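Local coordinates for periplasmic binding protein component of an ABC type zinc uptake transporter (Synechocystis sp., PDB 1PQ4), which binds zinc in the periplasm and probably delivers it to an ABC-type transporter for uptake into the cell, at residues I9-Q13 with V26-G32; I58-F62 with A130-W135; V141-T146 with F170-E175; L177-L181 with W273-K278; H197-A201 with L265-L269. One frame throughout, in Å; residues are numbered along the deposited sequence.

Interaction 1: residues I9-Q13 with V26-G32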
# COMPACT_ATOMS: atom_id res chain seq x y z
N ILE A 9 -8.27 -0.01 3.10
CA ILE A 9 -7.15 -0.51 3.91
C ILE A 9 -6.63 0.52 4.87
O ILE A 9 -6.84 1.72 4.68
CB ILE A 9 -6.02 -1.03 2.98
CG1 ILE A 9 -5.66 0.04 1.94
CG2 ILE A 9 -6.47 -2.28 2.26
CD1 ILE A 9 -4.31 -0.16 1.25
N PRO A 10 -5.95 0.07 5.96
CA PRO A 10 -5.43 0.98 6.98
C PRO A 10 -4.66 2.21 6.50
O PRO A 10 -4.91 3.30 7.00
CB PRO A 10 -4.56 0.05 7.92
CG PRO A 10 -5.30 -1.34 7.72
CD PRO A 10 -5.61 -1.34 6.24
N PRO A 11 -3.73 2.06 5.53
CA PRO A 11 -3.00 3.26 5.09
C PRO A 11 -3.94 4.38 4.62
O PRO A 11 -3.64 5.57 4.75
CB PRO A 11 -2.16 2.74 3.93
CG PRO A 11 -1.99 1.30 4.22
CD PRO A 11 -3.25 0.85 4.83
N GLN A 12 -5.08 4.00 4.05
CA GLN A 12 -6.02 5.02 3.57
C GLN A 12 -6.61 5.80 4.72
O GLN A 12 -7.06 6.92 4.54
CB GLN A 12 -7.13 4.38 2.76
CG GLN A 12 -6.67 3.93 1.42
CD GLN A 12 -7.82 3.26 0.68
OE1 GLN A 12 -8.33 2.24 1.15
NE2 GLN A 12 -8.23 3.85 -0.46
N GLN A 13 -6.60 5.23 5.92
CA GLN A 13 -7.18 5.97 7.02
C GLN A 13 -6.22 7.12 7.33
O GLN A 13 -6.63 8.18 7.78
CB GLN A 13 -7.31 5.04 8.24
CG GLN A 13 -7.83 5.71 9.48
CD GLN A 13 -6.73 6.17 10.40
OE1 GLN A 13 -6.93 7.04 11.24
NE2 GLN A 13 -5.57 5.58 10.26
N VAL A 26 -13.48 7.87 10.12
CA VAL A 26 -13.07 6.80 9.23
C VAL A 26 -13.24 5.40 9.74
O VAL A 26 -12.85 5.09 10.88
CB VAL A 26 -11.57 6.96 8.88
CG1 VAL A 26 -11.13 5.84 7.93
CG2 VAL A 26 -11.31 8.34 8.29
N SER A 27 -13.79 4.55 8.88
CA SER A 27 -13.95 3.11 9.18
C SER A 27 -13.06 2.40 8.15
O SER A 27 -12.84 2.94 7.06
CB SER A 27 -15.40 2.64 9.03
OG SER A 27 -16.20 3.10 10.11
N VAL A 28 -12.56 1.21 8.47
CA VAL A 28 -11.67 0.48 7.55
C VAL A 28 -12.19 -0.94 7.34
O VAL A 28 -12.55 -1.63 8.29
CB VAL A 28 -10.24 0.41 8.12
CG1 VAL A 28 -9.29 -0.40 7.17
CG2 VAL A 28 -9.71 1.87 8.28
N LEU A 29 -12.21 -1.39 6.08
CA LEU A 29 -12.74 -2.70 5.74
C LEU A 29 -11.79 -3.86 6.03
O LEU A 29 -12.19 -4.86 6.65
CB LEU A 29 -13.10 -2.73 4.26
CG LEU A 29 -14.19 -3.70 3.78
CD1 LEU A 29 -14.00 -3.96 2.25
CD2 LEU A 29 -14.08 -5.00 4.50
N VAL A 30 -10.56 -3.75 5.53
CA VAL A 30 -9.56 -4.81 5.69
C VAL A 30 -8.66 -4.70 6.92
O VAL A 30 -7.92 -3.71 7.07
CB VAL A 30 -8.64 -4.89 4.43
CG1 VAL A 30 -7.60 -6.07 4.56
CG2 VAL A 30 -9.51 -5.02 3.15
N PRO A 31 -8.66 -5.72 7.79
CA PRO A 31 -7.79 -5.65 8.98
C PRO A 31 -6.34 -5.54 8.54
O PRO A 31 -5.93 -6.13 7.52
CB PRO A 31 -8.04 -6.98 9.67
CG PRO A 31 -9.48 -7.25 9.35
CD PRO A 31 -9.50 -6.93 7.85
N GLY A 32 -5.53 -4.85 9.34
CA GLY A 32 -4.13 -4.68 8.99
C GLY A 32 -3.31 -5.96 8.92
O GLY A 32 -2.24 -5.97 8.29
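In the beta-alpha-beta unit 3-7, 10-20, 24-28 the start of the crossover helix lies against the end of the second strand and the chain that leaves it. Ile9, in the loop leading into helix 10-20, turns its CA-CB bond away from residues 26-32, yet its CG2 still reaches 4.0 Å from Val30 CB, and its carbonyl carbon C lies 3.6 Å from Val28 CG1. Its backbone is held locally: Ile9 O accepts from Gln12 N at 2.9 Å as the chain enters the helix. Pro10 touches the most residues of the other segment. Its N is 3.6 Å from Val28 CG1, its CD 3.4 Å from Val30 O, and its CG 3.8 Å from Gly32 CA, so the pyrrolidine ring follows the chain as it leaves the strand. One turn on, Gln13 comes back to the strand through the aliphatic part of its side chain, with CG 3.6 Å from Val26 CG1 and CB 4.0 Å from Val28 CG2. The alternation of a strand thus presents Val26 and Val28 to the helix while Ser27 points away. Hydrophobic contact does the work across this interface; strand 24-28 takes its backbone hydrogen bonds from neighbouring strand 3-7, at the edge of the four-stranded parallel sheet, and helix 10-20 packs over both strands, with Ile9 reaching Trp135 beyond them.

Interaction 2: residues I58-F62 with A130-W135; sequences IGLGF and ADPHIW. With ZN (zinc ion), chain C.
This is a buried loop-to-loop contact beside the zinc site of a solute-binding protein 9 family member: the turn after strand 54-57 packs on the loop carrying the zinc ligand His133. Residues 59-62 form a type I' beta turn, Leu60 and Gly61 both at positive phi, closed by Phe62 N to Gly59 O at 2.9 Å. In the second loop His133 centres an inverse gamma turn (Ile134 N to Pro132 O 2.7 Å, weak), and residues 134-135 are 3-10. The nearest CA pair is Leu60 and Pro132, 5.6 Å apart. Leu60 (m, t) spreads over the second loop, its CD1 3.6 Å from Ile134 CG2 and its CD2 4.2 Å from Ala130 CB. Ile58 (m, p) brings CG2 to 3.6 Å from Pro132 O and 4.1 Å from Ile134 CD1. Phe62, chi1 t, lays CD1 4.0 Å from Pro132 CG and receives the edge of Trp135 on its face, an offset edge-to-face pair, centroids 5.5 Å apart, planes at 64°. Trp135 NE1 is hydrogen-bonded to the carbonyl O of Pro268. Water 1 donates to Leu60 O (2.6 Å) and Ala130 O (2.9 Å). Asp131 makes an Asx turn, OD1 accepting from His133 N at 2.9 Å and from His133 ND1 at 2.6 Å. This is consistent with orienting the imidazole for the metal, also bound by His37 and His197: His133 NE2 lies 2.1 Å from ZN.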
# COMPACT_ATOMS: atom_id res chain seq x y z
N ILE A 58 -9.14 2.10 -3.51
CA ILE A 58 -7.76 2.20 -3.95
C ILE A 58 -7.90 2.26 -5.50
O ILE A 58 -7.17 2.97 -6.20
CB ILE A 58 -6.99 0.91 -3.56
CG1 ILE A 58 -6.64 0.95 -2.05
CG2 ILE A 58 -5.76 0.74 -4.44
CD1 ILE A 58 -7.80 0.67 -1.16
N GLY A 59 -8.84 1.48 -6.04
CA GLY A 59 -9.02 1.49 -7.49
C GLY A 59 -8.15 0.44 -8.18
O GLY A 59 -7.61 -0.45 -7.53
N LEU A 60 -8.01 0.59 -9.48
CA LEU A 60 -7.21 -0.32 -10.30
C LEU A 60 -7.60 -1.76 -10.11
O LEU A 60 -6.77 -2.66 -10.21
CB LEU A 60 -5.69 -0.13 -10.04
CG LEU A 60 -5.19 1.27 -10.44
CD1 LEU A 60 -3.74 1.48 -10.01
CD2 LEU A 60 -5.31 1.42 -12.00
N GLY A 61 -8.87 -2.01 -9.84
CA GLY A 61 -9.29 -3.38 -9.64
C GLY A 61 -9.07 -3.95 -8.26
O GLY A 61 -9.48 -5.06 -7.96
N PHE A 62 -8.41 -3.19 -7.39
CA PHE A 62 -8.16 -3.72 -6.03
C PHE A 62 -9.42 -4.27 -5.33
O PHE A 62 -9.38 -5.30 -4.67
CB PHE A 62 -7.57 -2.62 -5.17
CG PHE A 62 -7.09 -3.10 -3.83
CD1 PHE A 62 -5.97 -3.91 -3.75
CD2 PHE A 62 -7.69 -2.66 -2.67
CE1 PHE A 62 -5.43 -4.28 -2.50
CE2 PHE A 62 -7.16 -3.02 -1.41
CZ PHE A 62 -6.02 -3.82 -1.34
N ALA A 130 -3.39 -4.51 -13.86
CA ALA A 130 -2.69 -3.41 -13.24
C ALA A 130 -2.21 -3.78 -11.84
O ALA A 130 -2.84 -4.55 -11.14
CB ALA A 130 -3.61 -2.23 -13.14
N ASP A 131 -1.07 -3.24 -11.45
CA ASP A 131 -0.52 -3.48 -10.11
C ASP A 131 -1.25 -2.45 -9.28
O ASP A 131 -1.13 -1.25 -9.51
CB ASP A 131 0.97 -3.18 -10.09
CG ASP A 131 1.61 -3.51 -8.75
OD1 ASP A 131 0.95 -3.35 -7.69
OD2 ASP A 131 2.77 -3.93 -8.77
N PRO A 132 -1.98 -2.89 -8.26
CA PRO A 132 -2.72 -1.92 -7.45
C PRO A 132 -2.00 -1.27 -6.25
O PRO A 132 -2.59 -0.45 -5.58
CB PRO A 132 -3.91 -2.76 -6.97
CG PRO A 132 -3.24 -4.07 -6.64
CD PRO A 132 -2.23 -4.27 -7.80
N HIS A 133 -0.73 -1.59 -6.05
CA HIS A 133 -0.06 -1.13 -4.84
C HIS A 133 0.40 0.31 -4.88
O HIS A 133 1.55 0.64 -4.52
CB HIS A 133 1.08 -2.10 -4.54
CG HIS A 133 0.64 -3.53 -4.36
ND1 HIS A 133 0.61 -4.44 -5.40
CD2 HIS A 133 0.22 -4.20 -3.26
CE1 HIS A 133 0.22 -5.61 -4.94
NE2 HIS A 133 -0.03 -5.50 -3.65
N ILE A 134 -0.49 1.18 -5.35
CA ILE A 134 -0.10 2.58 -5.53
C ILE A 134 -0.01 3.38 -4.21
O ILE A 134 0.49 4.51 -4.21
CB ILE A 134 -1.11 3.30 -6.48
CG1 ILE A 134 -2.54 3.20 -5.88
CG2 ILE A 134 -1.02 2.62 -7.88
CD1 ILE A 134 -2.83 3.66 -4.46
N TRP A 135 -0.44 2.78 -3.10
CA TRP A 135 -0.44 3.55 -1.86
C TRP A 135 0.91 3.60 -1.18
O TRP A 135 1.05 4.23 -0.11
CB TRP A 135 -1.51 3.01 -0.88
CG TRP A 135 -1.17 1.61 -0.35
CD1 TRP A 135 -0.41 1.29 0.75
CD2 TRP A 135 -1.62 0.38 -0.90
NE1 TRP A 135 -0.38 -0.09 0.92
CE2 TRP A 135 -1.12 -0.67 -0.09
CE3 TRP A 135 -2.43 0.06 -2.02
CZ2 TRP A 135 -1.39 -2.02 -0.35
CZ3 TRP A 135 -2.70 -1.28 -2.28
CH2 TRP A 135 -2.18 -2.31 -1.44
ZN ZN C . -0.56 -6.89 -2.16
O HOH W 1 -5.51 -4.95 -10.01
O HOH W 2 -0.58 -5.80 -0.16

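Interaction 3: residues V141-T146 with F170-E175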
# COMPACT_ATOMS: atom_id res chain seq x y z
N VAL A 141 0.81 9.03 -4.09
CA VAL A 141 -0.17 9.39 -3.07
C VAL A 141 -0.55 10.86 -3.19
O VAL A 141 -1.63 11.24 -2.76
CB VAL A 141 0.37 9.02 -1.62
CG1 VAL A 141 -0.51 9.63 -0.51
CG2 VAL A 141 0.28 7.46 -1.50
N LYS A 142 0.37 11.70 -3.68
CA LYS A 142 -0.04 13.09 -3.94
C LYS A 142 -1.26 13.13 -4.84
O LYS A 142 -2.15 13.92 -4.62
CB LYS A 142 1.04 13.89 -4.70
CG LYS A 142 2.32 14.09 -3.87
CD LYS A 142 3.31 14.96 -4.68
CE LYS A 142 4.68 15.08 -3.99
NZ LYS A 142 5.49 16.14 -4.71
N ARG A 143 -1.27 12.31 -5.88
CA ARG A 143 -2.43 12.25 -6.80
C ARG A 143 -3.63 11.70 -6.10
O ARG A 143 -4.73 12.23 -6.27
CB ARG A 143 -2.13 11.37 -8.02
CG ARG A 143 -0.78 11.62 -8.65
CD ARG A 143 -0.69 13.03 -9.14
NE ARG A 143 0.47 13.27 -9.99
CZ ARG A 143 0.50 14.18 -10.95
NH1 ARG A 143 -0.59 14.92 -11.20
NH2 ARG A 143 1.60 14.37 -11.67
N GLN A 144 -3.46 10.62 -5.29
CA GLN A 144 -4.63 10.07 -4.59
C GLN A 144 -5.22 11.09 -3.65
O GLN A 144 -6.44 11.26 -3.57
CB GLN A 144 -4.25 8.81 -3.81
CG GLN A 144 -3.86 7.62 -4.71
CD GLN A 144 -2.93 6.64 -3.99
OE1 GLN A 144 -3.32 6.00 -3.02
NE2 GLN A 144 -1.68 6.54 -4.47
N ALA A 145 -4.35 11.79 -2.93
CA ALA A 145 -4.80 12.78 -1.99
C ALA A 145 -5.59 13.91 -2.66
O ALA A 145 -6.59 14.38 -2.11
CB ALA A 145 -3.58 13.41 -1.21
N THR A 146 -5.08 14.38 -3.80
CA THR A 146 -5.76 15.47 -4.53
C THR A 146 -7.18 15.03 -4.95
O THR A 146 -8.14 15.75 -4.73
CB THR A 146 -4.92 15.86 -5.73
OG1 THR A 146 -3.66 16.31 -5.24
CG2 THR A 146 -5.59 16.98 -6.56
N PHE A 170 -0.79 18.27 3.53
CA PHE A 170 -0.36 16.89 3.24
C PHE A 170 0.53 16.80 1.99
O PHE A 170 1.49 16.04 2.01
CB PHE A 170 -1.61 15.99 3.10
CG PHE A 170 -1.29 14.50 3.01
CD1 PHE A 170 -2.14 13.66 2.29
CD2 PHE A 170 -0.21 13.95 3.70
CE1 PHE A 170 -1.91 12.29 2.26
CE2 PHE A 170 0.04 12.61 3.69
CZ PHE A 170 -0.81 11.77 2.96
N LEU A 171 0.26 17.54 0.90
CA LEU A 171 1.16 17.44 -0.28
C LEU A 171 2.58 17.90 0.07
O LEU A 171 3.56 17.32 -0.41
CB LEU A 171 0.66 18.28 -1.48
CG LEU A 171 -0.71 17.81 -2.04
CD1 LEU A 171 -1.26 18.85 -3.08
CD2 LEU A 171 -0.53 16.38 -2.67
N ALA A 172 2.71 18.94 0.89
CA ALA A 172 4.06 19.43 1.26
C ALA A 172 4.79 18.38 2.12
O ALA A 172 6.01 18.20 2.01
CB ALA A 172 3.91 20.77 2.02
N GLU A 173 4.05 17.73 3.02
CA GLU A 173 4.62 16.67 3.84
C GLU A 173 5.08 15.55 2.92
O GLU A 173 6.12 14.94 3.13
CB GLU A 173 3.58 16.06 4.80
CG GLU A 173 3.08 16.91 5.95
CD GLU A 173 1.93 16.20 6.70
OE1 GLU A 173 2.06 15.02 7.07
OE2 GLU A 173 0.87 16.84 6.92
N LEU A 174 4.27 15.23 1.91
CA LEU A 174 4.66 14.15 1.01
C LEU A 174 5.97 14.46 0.25
O LEU A 174 6.76 13.55 -0.00
CB LEU A 174 3.51 13.83 -0.01
CG LEU A 174 2.31 13.18 0.72
CD1 LEU A 174 1.01 13.27 -0.12
CD2 LEU A 174 2.66 11.73 0.98
N GLU A 175 6.17 15.72 -0.16
CA GLU A 175 7.40 16.06 -0.88
C GLU A 175 8.58 15.94 0.06
O GLU A 175 9.64 15.46 -0.31
CB GLU A 175 7.37 17.50 -1.43
CG GLU A 175 7.32 17.52 -2.92
CD GLU A 175 8.42 16.67 -3.54
OE1 GLU A 175 9.55 17.17 -3.69
OE2 GLU A 175 8.17 15.49 -3.84
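Val141 and Ala145, one turn apart on helix 138-155, form the apolar centre together with Phe170 and Leu174 of helix 160-185. Val141 CG1 lies 4.1 Å from Phe170 CE1 and 4.0 Å from Leu174 CD1, while Ala145 CB comes within 3.8 Å of Phe170 CD1; the small alanine leaves space for the aromatic ring. Leu171 occupies the next layer. Its CD2 is 3.6 Å from Lys142 CB and 3.5 Å from Lys142 O, and the same methyl reaches 4.1 Å from Thr146 OG1. That hydroxyl is itself spent within its helix, donating to Lys142 O at 2.9 Å. The Lys142 chain runs outward over Leu174, with CG 4.0 Å from Leu174 CB, and in its extended form carries the ammonium to the outer edge. There NZ meets Glu175 OE2 at 2.9 Å, a salt bridge whose hydrogen bond is weak; OE2 also takes a hydrogen bond from Asn178. Phe15 and Ile19 of helix 10-20 and Trp273 of helix 273-288 continue the apolar side. With segment axes 10.0 Å apart at closest and directions at 174°, this is an antiparallel helical hairpin, its second member consistent with the long interdomain helix of family 9 metal-binding proteins.

Interaction 4: residues L177-L181 with W273-K278; sequences LNQEL and WSSNLK
Leu177 sits as a knob in a hole formed by Trp273, Ser274, Leu277 and Lys278. Built with chi1 t and chi2 p, it brings CD2 to 3.6 Å from Trp273 CZ3 and 4.3 Å from Leu277 CD1, and CD1 to 3.6 Å from both Ser274 OG and Lys278 CE. One turn later Leu181 (m, t) lies over the second helix: its CD2 is 3.7 Å from Leu277 O and 3.7 Å from Lys278 CA, and its CD1 4.1 Å from Leu277 CD1. Both segments are regular alpha helix, marked by Leu181 N to Leu177 O at 2.8 Å and Leu277 N to Trp273 O at 3.1 Å. Their axes approach to 10.8 Å with a crossing angle of -15°, and the register sets Leu177 against Ser274 (CA to CA 7.5 Å) and Leu181 against Lys278 (6.4 Å). The near-parallel helices 160-185 and 273-288, far apart in sequence, meet here with a single knob-into-hole fit, that of Leu177. The polar edge lies beside the leucines. Glu180, chi1 t, extends its carboxylate to Lys278, forming a salt bridge with NZ 3.1 Å from OE2 and a weak second bond to OE1 at 3.4 Å; the aliphatic chain of Lys278 follows, with CD 3.1 Å from Glu180 OE2. Trp273 NE1 is hydrogen-bonded to the carbonyl O of Trp135, and its ring meets Phe15 edge-to-face.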
# COMPACT_ATOMS: atom_id res chain seq x y z
N LEU A 177 8.76 13.95 2.69
CA LEU A 177 8.97 12.51 2.87
C LEU A 177 9.69 11.93 1.68
O LEU A 177 10.63 11.13 1.81
CB LEU A 177 7.63 11.84 3.04
CG LEU A 177 7.68 10.32 3.17
CD1 LEU A 177 8.36 9.93 4.48
CD2 LEU A 177 6.24 9.81 3.20
N ASN A 178 9.26 12.32 0.48
CA ASN A 178 9.90 11.83 -0.73
C ASN A 178 11.40 12.14 -0.78
O ASN A 178 12.22 11.29 -1.20
CB ASN A 178 9.19 12.44 -1.96
CG ASN A 178 9.82 12.00 -3.28
OD1 ASN A 178 10.00 10.81 -3.54
ND2 ASN A 178 10.15 12.97 -4.12
N GLN A 179 11.76 13.37 -0.43
CA GLN A 179 13.18 13.76 -0.41
C GLN A 179 13.94 12.92 0.65
O GLN A 179 15.08 12.47 0.43
CB GLN A 179 13.32 15.27 -0.01
CG GLN A 179 13.98 16.16 -1.07
CD GLN A 179 14.97 17.18 -0.46
OE1 GLN A 179 14.71 17.77 0.60
NE2 GLN A 179 16.10 17.39 -1.14
N GLU A 180 13.31 12.76 1.81
CA GLU A 180 13.92 12.01 2.91
C GLU A 180 14.17 10.56 2.49
O GLU A 180 15.25 10.02 2.71
CB GLU A 180 12.98 12.08 4.11
CG GLU A 180 13.60 11.80 5.43
CD GLU A 180 12.62 12.04 6.57
OE1 GLU A 180 11.80 12.98 6.44
OE2 GLU A 180 12.67 11.31 7.58
N LEU A 181 13.18 9.91 1.88
CA LEU A 181 13.36 8.51 1.45
C LEU A 181 14.44 8.42 0.37
O LEU A 181 15.25 7.49 0.37
CB LEU A 181 12.04 7.91 0.93
CG LEU A 181 10.91 7.89 1.96
CD1 LEU A 181 9.63 7.25 1.33
CD2 LEU A 181 11.33 7.08 3.17
N TRP A 273 1.44 5.24 8.28
CA TRP A 273 2.03 5.21 6.94
C TRP A 273 3.35 5.89 6.69
O TRP A 273 4.22 5.31 6.06
CB TRP A 273 0.97 5.70 5.89
CG TRP A 273 1.39 5.63 4.48
CD1 TRP A 273 1.30 4.56 3.62
CD2 TRP A 273 1.95 6.71 3.73
NE1 TRP A 273 1.79 4.94 2.34
CE2 TRP A 273 2.18 6.25 2.41
CE3 TRP A 273 2.28 8.04 4.05
CZ2 TRP A 273 2.72 7.06 1.42
CZ3 TRP A 273 2.82 8.85 3.03
CH2 TRP A 273 3.03 8.36 1.75
N SER A 274 3.49 7.12 7.16
CA SER A 274 4.72 7.85 6.91
C SER A 274 5.92 7.27 7.67
O SER A 274 6.99 7.03 7.11
CB SER A 274 4.50 9.34 7.26
OG SER A 274 5.64 10.06 6.87
N SER A 275 5.75 7.05 8.96
CA SER A 275 6.87 6.48 9.72
C SER A 275 7.15 5.06 9.26
O SER A 275 8.29 4.63 9.25
CB SER A 275 6.60 6.56 11.23
OG SER A 275 5.58 5.67 11.61
N ASN A 276 6.12 4.30 8.85
CA ASN A 276 6.39 2.94 8.32
C ASN A 276 7.24 2.99 7.07
O ASN A 276 8.19 2.21 6.91
CB ASN A 276 5.07 2.24 7.99
CG ASN A 276 5.27 0.79 7.50
OD1 ASN A 276 4.93 0.43 6.36
ND2 ASN A 276 5.85 -0.03 8.35
N LEU A 277 6.93 3.91 6.14
CA LEU A 277 7.72 3.98 4.91
C LEU A 277 9.18 4.33 5.21
O LEU A 277 10.07 3.85 4.53
CB LEU A 277 7.16 5.03 3.96
CG LEU A 277 6.12 4.50 3.00
CD1 LEU A 277 5.86 5.67 1.94
CD2 LEU A 277 6.64 3.23 2.32
N LYS A 278 9.42 5.19 6.19
CA LYS A 278 10.80 5.52 6.53
C LYS A 278 11.48 4.30 7.14
O LYS A 278 12.64 4.02 6.84
CB LYS A 278 10.88 6.68 7.52
CG LYS A 278 10.36 7.96 6.96
CD LYS A 278 10.54 9.10 7.97
CE LYS A 278 9.34 10.04 7.96
NZ LYS A 278 9.74 11.31 8.59

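Interaction 5: residues H197-A201 with L265-L269; sequences HPSWA and LLDPL. With ZN (zinc ion), chain C.
The zinc site is backed here by a buried contact between the loop that supplies the ligand His197 and the C-terminal part of strand 262-266 with the chain after it. His197 (chi1 t) places NE2 2.1 Å from ZN, with water 2 at 2.3 Å from the ion; His37 and His133 are the other protein ligands, and His197 ND1 is hydrogen-bonded to Glu215 OE1. Pro198 is the centre of an inverse gamma turn, with a weak bond from Ser199 N to His197 O at 2.8 Å, and Trp200 occupies the N-cap position of helix 201-206. Ser199 faces Pro268, CA to CA 6.8 Å, and Ser199 OG, weakly hydrogen-bonded to Glu244, lies 3.5 Å from Pro268 CB. Trp200, chi1 m and chi2 near 90°, extends its indole across: CZ2 comes 3.7 Å from Leu266 CB and 3.9 Å from Pro268 CA. Leu266 CD1 stands 4.3 Å from the centroid of the Trp200 five-membered ring, an off-centre CH-pi contact. Asp267 forms an Asx turn, OD1 accepting from Leu269 N at 2.9 Å. Trp200 NE1 is hydrogen-bonded to Glu244 OE2, and the indole lies among Phe193 and Val195 of strand 192-195 and Leu277 and Val280 of helix 273-288.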
# COMPACT_ATOMS: atom_id res chain seq x y z
N HIS A 197 5.86 -11.05 -0.80
CA HIS A 197 4.74 -10.57 -1.63
C HIS A 197 5.15 -9.24 -2.28
O HIS A 197 5.58 -8.31 -1.60
CB HIS A 197 3.53 -10.39 -0.73
CG HIS A 197 2.36 -9.77 -1.41
ND1 HIS A 197 1.58 -10.45 -2.32
CD2 HIS A 197 1.84 -8.52 -1.32
CE1 HIS A 197 0.62 -9.65 -2.75
NE2 HIS A 197 0.76 -8.48 -2.17
N PRO A 198 5.03 -9.15 -3.62
CA PRO A 198 5.43 -7.95 -4.35
C PRO A 198 4.49 -6.79 -4.21
O PRO A 198 3.71 -6.48 -5.09
CB PRO A 198 5.58 -8.45 -5.80
CG PRO A 198 4.45 -9.45 -5.91
CD PRO A 198 4.45 -10.16 -4.53
N SER A 199 4.53 -6.13 -3.09
CA SER A 199 3.67 -4.97 -3.00
C SER A 199 4.47 -3.69 -3.18
O SER A 199 3.93 -2.59 -3.02
CB SER A 199 2.99 -4.96 -1.64
OG SER A 199 3.93 -5.22 -0.65
N TRP A 200 5.76 -3.81 -3.52
CA TRP A 200 6.60 -2.62 -3.55
C TRP A 200 7.07 -2.16 -4.94
O TRP A 200 8.07 -1.43 -5.03
CB TRP A 200 7.85 -2.84 -2.64
CG TRP A 200 7.50 -3.33 -1.26
CD1 TRP A 200 7.39 -4.64 -0.84
CD2 TRP A 200 7.11 -2.52 -0.15
NE1 TRP A 200 6.93 -4.68 0.47
CE2 TRP A 200 6.75 -3.39 0.91
CE3 TRP A 200 7.02 -1.13 0.05
CZ2 TRP A 200 6.31 -2.91 2.14
CZ3 TRP A 200 6.58 -0.66 1.28
CH2 TRP A 200 6.22 -1.55 2.31
N ALA A 201 6.37 -2.54 -6.01
CA ALA A 201 6.85 -2.14 -7.34
C ALA A 201 6.85 -0.61 -7.56
O ALA A 201 7.75 -0.07 -8.17
CB ALA A 201 5.98 -2.83 -8.44
N LEU A 265 10.61 -8.02 8.66
CA LEU A 265 9.24 -7.85 8.21
C LEU A 265 9.03 -6.49 7.61
O LEU A 265 9.58 -5.49 8.09
CB LEU A 265 8.27 -7.97 9.37
CG LEU A 265 8.05 -9.37 9.97
CD1 LEU A 265 6.89 -9.34 10.96
CD2 LEU A 265 7.77 -10.33 8.84
N LEU A 266 8.26 -6.43 6.53
CA LEU A 266 7.91 -5.12 5.95
C LEU A 266 6.38 -5.19 6.05
O LEU A 266 5.79 -6.28 5.90
CB LEU A 266 8.35 -4.99 4.49
CG LEU A 266 9.84 -5.03 4.23
CD1 LEU A 266 10.12 -4.76 2.73
CD2 LEU A 266 10.55 -3.98 5.09
N ASP A 267 5.73 -4.09 6.39
CA ASP A 267 4.28 -4.13 6.52
C ASP A 267 3.67 -3.19 5.47
O ASP A 267 3.66 -1.97 5.65
CB ASP A 267 3.85 -3.63 7.89
CG ASP A 267 2.39 -3.81 8.12
OD1 ASP A 267 1.65 -4.16 7.14
OD2 ASP A 267 1.96 -3.60 9.28
N PRO A 268 3.19 -3.73 4.36
CA PRO A 268 2.60 -2.82 3.35
C PRO A 268 1.27 -2.19 3.80
O PRO A 268 0.81 -1.22 3.20
CB PRO A 268 2.43 -3.73 2.13
CG PRO A 268 2.10 -5.07 2.76
CD PRO A 268 3.16 -5.14 3.91
N LEU A 269 0.66 -2.71 4.88
CA LEU A 269 -0.64 -2.21 5.35
C LEU A 269 -0.60 -1.42 6.65
O LEU A 269 -1.64 -1.19 7.27
CB LEU A 269 -1.68 -3.35 5.53
CG LEU A 269 -1.95 -4.22 4.31
CD1 LEU A 269 -3.14 -5.19 4.61
CD2 LEU A 269 -2.30 -3.32 3.11
ZN ZN C . -0.56 -6.89 -2.16
O HOH W 2 -0.58 -5.80 -0.16

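In the fold
Interactions 2 and 5 are the buried pair, both made largely by loops: each supplies one histidine to the same zinc and shares its water. Interactions 1, 3 and 4 are only partly buried. Of these, 3 and 4 are helix on helix, while 1 sets a helix start and its preceding loop on a strand end and the loop after it. Interactions 3 and 4 both use helix 160-185, one with an antiparallel and one with a nearly parallel partner, and both pair an apolar centre with a salt bridge at the edge, which the other contacts lack. Interaction 1 is mainly van der Waals contact of aliphatic groups, some with backbone atoms. Trp135 of interaction 2 is the common neighbour, touching all four others.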